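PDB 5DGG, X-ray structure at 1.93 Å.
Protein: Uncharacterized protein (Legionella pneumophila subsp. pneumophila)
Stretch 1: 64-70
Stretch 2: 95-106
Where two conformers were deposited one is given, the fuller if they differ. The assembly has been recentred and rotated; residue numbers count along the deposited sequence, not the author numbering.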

# COMPACT_ATOMS: atom_id res chain seq x y z
N TRP A 64 -8.22 0.95 5.07
CA TRP A 64 -6.86 0.80 4.56
C TRP A 64 -6.72 1.41 3.19
O TRP A 64 -7.63 1.30 2.35
CB TRP A 64 -6.46 -0.68 4.51
CG TRP A 64 -6.33 -1.26 5.91
CD1 TRP A 64 -7.24 -2.05 6.57
CD2 TRP A 64 -5.23 -1.09 6.78
NE1 TRP A 64 -6.78 -2.37 7.82
CE2 TRP A 64 -5.54 -1.81 7.98
CE3 TRP A 64 -4.03 -0.42 6.68
CZ2 TRP A 64 -4.68 -1.84 9.07
CZ3 TRP A 64 -3.15 -0.50 7.75
CH2 TRP A 64 -3.49 -1.18 8.95
N ARG A 65 -5.61 2.10 3.00
CA ARG A 65 -5.21 2.67 1.74
C ARG A 65 -3.74 2.35 1.46
O ARG A 65 -2.98 1.95 2.35
CB ARG A 65 -5.44 4.19 1.75
CG ARG A 65 -6.90 4.61 1.81
CD ARG A 65 -7.04 6.12 1.87
NE ARG A 65 -8.41 6.53 2.04
CZ ARG A 65 -9.04 6.71 3.21
NH1 ARG A 65 -8.44 6.52 4.37
NH2 ARG A 65 -10.29 7.08 3.22
N GLY A 66 -3.34 2.48 0.22
CA GLY A 66 -1.97 2.20 -0.16
C GLY A 66 -1.26 3.42 -0.71
O GLY A 66 -1.86 4.25 -1.38
N VAL A 67 -0.01 3.57 -0.33
CA VAL A 67 0.84 4.60 -0.81
C VAL A 67 2.03 3.98 -1.54
O VAL A 67 2.75 3.14 -0.95
CB VAL A 67 1.36 5.42 0.38
CG1 VAL A 67 2.41 6.44 -0.05
CG2 VAL A 67 0.22 6.06 1.09
N TYR A 68 2.26 4.40 -2.77
CA TYR A 68 3.33 3.84 -3.62
C TYR A 68 4.20 4.95 -4.17
O TYR A 68 3.74 5.76 -5.00
CB TYR A 68 2.76 2.95 -4.75
CG TYR A 68 1.75 2.03 -4.20
CD1 TYR A 68 2.14 0.83 -3.68
CD2 TYR A 68 0.40 2.36 -4.19
CE1 TYR A 68 1.23 -0.02 -3.11
CE2 TYR A 68 -0.52 1.53 -3.62
CZ TYR A 68 -0.10 0.35 -3.06
OH TYR A 68 -0.99 -0.56 -2.52
N LEU A 69 5.43 5.00 -3.68
CA LEU A 69 6.40 6.01 -4.10
C LEU A 69 7.39 5.39 -5.07
O LEU A 69 7.98 4.33 -4.79
CB LEU A 69 7.16 6.58 -2.88
CG LEU A 69 8.20 7.68 -3.13
CD1 LEU A 69 7.61 9.01 -3.59
CD2 LEU A 69 9.02 7.96 -1.87
N SER A 70 7.56 6.05 -6.20
CA SER A 70 8.49 5.66 -7.25
C SER A 70 9.47 6.79 -7.41
O SER A 70 9.09 7.96 -7.56
CB SER A 70 7.78 5.46 -8.61
OG SER A 70 6.83 4.46 -8.52
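Stretch 2 95-106: AVLDDYVLDLLN

Stretch 2, mostly helix, packs over one face of the strand formed by residues 65-70. Residues 98-106 have regular helical geometry, and the helix continues later in the chain. Residues 95-97 already have helical phi/psi values. Within the stretch, the amide of Val101 bonds to Leu97 O (N to O, 2.9 Å), and the same i to i+4 pattern runs on to Asn106, whose N lies 2.8 Å from Leu102 O.

The two segments run in the same general direction. Arg65 has its CA nearest that of Leu97 (8.7 Å between the two CA atoms). The CA atoms of Val67 and Val101 are 8.3 Å apart, and those of Leu69 and Leu105 are 10.2 Å apart. Two residues of extended strand thus match about one turn of helix. The spacing is widest at the Leu69 end.

Trp64 precedes the strand and does not reach stretch 2. Arg65 is the first residue in contact. Its CA-to-CB bond points toward stretch 2, and its side chain extends with chi1 in m and chi2 and chi3 in t. Val96 lies over one face of the guanidinium, with Val96 CG1 3.3 Å from Arg65 CZ. Nearer the backbone, Arg65 CB is 3.7 Å from Leu97 CD1. Arg65 NE is hydrogen-bonded elsewhere in the structure.

Gly66 has no side chain, and an ideal CB there would point away from stretch 2. An ideal CB on Gly66 would clash with Tyr68 OH, 2.3 Å away. The hydroxyl oxygen of Tyr68 crowds the place where a CB on Gly66 would be.

The CA-to-CB bond of Val67 points toward stretch 2, and the side chain touches two of its residues, Leu97 and Val101. Val67 CG2 is 4.0 Å from Leu97 CD1 and also 4.0 Å from Val101 CG2. One methyl group therefore meets both residues. Tyr68 comes next in the strand and makes no contact with stretch 2.

The CA-to-CB bond of Leu69 again points toward stretch 2. Leu69 CD2 is 4.2 Å from Leu105 CD2, a looser apolar contact that agrees with the wider backbone spacing here. Leu69 and Val96 were each deposited in two conformers; the distances refer to the ones given. Ser70 ends the stretch out of reach of the helix.

The alternation of the strand brings Arg65, Val67 and Leu69 to stretch 2. Stretch 2 answers with Leu97, Val101 and Leu105, spaced four apart, and with Val96 beside the arginine. No hydrogen bond joins the two stretches. The contact is made by side chains and buries 305 Å², summed over both sides.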

# COMPACT_ATOMS: atom_id res chain seq x y z
N ALA A 95 -7.85 11.53 -1.55
CA ALA A 95 -7.56 12.94 -1.20
C ALA A 95 -7.25 13.09 0.28
O ALA A 95 -6.46 13.95 0.69
CB ALA A 95 -8.73 13.84 -1.60
N VAL A 96 -7.81 12.19 1.06
CA VAL A 96 -7.61 12.22 2.49
C VAL A 96 -6.13 11.99 2.87
O VAL A 96 -5.70 12.33 3.97
CB VAL A 96 -8.58 11.22 3.16
CG1 VAL A 96 -8.03 9.80 3.15
CG2 VAL A 96 -8.92 11.65 4.56
N LEU A 97 -5.32 11.43 1.97
CA LEU A 97 -3.91 11.21 2.23
C LEU A 97 -2.96 12.25 1.69
O LEU A 97 -1.78 12.17 1.99
CB LEU A 97 -3.43 9.84 1.70
CG LEU A 97 -4.04 8.61 2.39
CD1 LEU A 97 -3.46 7.35 1.80
CD2 LEU A 97 -3.82 8.61 3.87
N ASP A 98 -3.44 13.22 0.91
CA ASP A 98 -2.52 14.15 0.23
C ASP A 98 -1.65 14.89 1.23
O ASP A 98 -0.42 14.85 1.14
CB ASP A 98 -3.26 15.18 -0.64
CG ASP A 98 -3.91 14.58 -1.88
OD1 ASP A 98 -3.76 13.36 -2.16
OD2 ASP A 98 -4.66 15.31 -2.58
N ASP A 99 -2.27 15.52 2.22
CA ASP A 99 -1.53 16.34 3.19
C ASP A 99 -0.65 15.50 4.06
O ASP A 99 0.46 15.90 4.36
CB ASP A 99 -2.50 17.07 4.12
CG ASP A 99 -3.11 18.28 3.46
OD1 ASP A 99 -2.36 19.03 2.78
OD2 ASP A 99 -4.33 18.48 3.63
N TYR A 100 -1.20 14.36 4.47
CA TYR A 100 -0.54 13.42 5.34
C TYR A 100 0.75 12.95 4.74
O TYR A 100 1.80 13.00 5.40
CB TYR A 100 -1.44 12.20 5.64
CG TYR A 100 -0.82 11.18 6.56
CD1 TYR A 100 -0.69 11.45 7.93
CD2 TYR A 100 -0.36 9.96 6.10
CE1 TYR A 100 -0.13 10.51 8.78
CE2 TYR A 100 0.21 9.03 6.94
CZ TYR A 100 0.30 9.32 8.30
OH TYR A 100 0.87 8.45 9.18
N VAL A 101 0.70 12.50 3.49
CA VAL A 101 1.89 11.96 2.87
C VAL A 101 2.90 13.05 2.49
O VAL A 101 4.12 12.84 2.62
CB VAL A 101 1.57 11.11 1.61
CG1 VAL A 101 2.86 10.54 1.08
CG2 VAL A 101 0.66 9.96 2.01
N LEU A 102 2.40 14.17 1.97
CA LEU A 102 3.25 15.28 1.68
C LEU A 102 4.00 15.76 2.94
O LEU A 102 5.19 16.03 2.89
CB LEU A 102 2.45 16.44 1.10
CG LEU A 102 2.07 16.33 -0.37
CD1 LEU A 102 1.21 17.54 -0.77
CD2 LEU A 102 3.33 16.24 -1.25
N ASP A 103 3.32 15.80 4.07
CA ASP A 103 3.98 16.18 5.32
C ASP A 103 4.99 15.14 5.78
O ASP A 103 6.05 15.48 6.25
CB ASP A 103 2.97 16.46 6.41
CG ASP A 103 2.21 17.73 6.17
OD1 ASP A 103 2.12 18.18 5.00
OD2 ASP A 103 1.64 18.29 7.14
N LEU A 104 4.68 13.87 5.57
CA LEU A 104 5.63 12.81 5.87
C LEU A 104 6.87 12.93 5.02
O LEU A 104 8.00 12.89 5.52
CB LEU A 104 4.93 11.49 5.64
CG LEU A 104 5.55 10.15 5.94
CD1 LEU A 104 6.16 10.16 7.32
CD2 LEU A 104 4.43 9.16 5.86
N LEU A 105 6.68 13.10 3.72
CA LEU A 105 7.80 13.34 2.84
C LEU A 105 8.57 14.65 3.21
O LEU A 105 9.81 14.64 3.24
CB LEU A 105 7.36 13.34 1.40
CG LEU A 105 6.96 11.92 0.92
CD1 LEU A 105 6.40 12.04 -0.47
CD2 LEU A 105 8.12 10.94 0.90
N ASN A 106 7.88 15.74 3.49
CA ASN A 106 8.59 16.93 3.94
C ASN A 106 9.41 16.68 5.20
O ASN A 106 10.54 17.12 5.28
CB ASN A 106 7.67 18.12 4.13
CG ASN A 106 8.45 19.41 4.23
OD1 ASN A 106 8.93 19.93 3.22
ND2 ASN A 106 8.61 19.92 5.45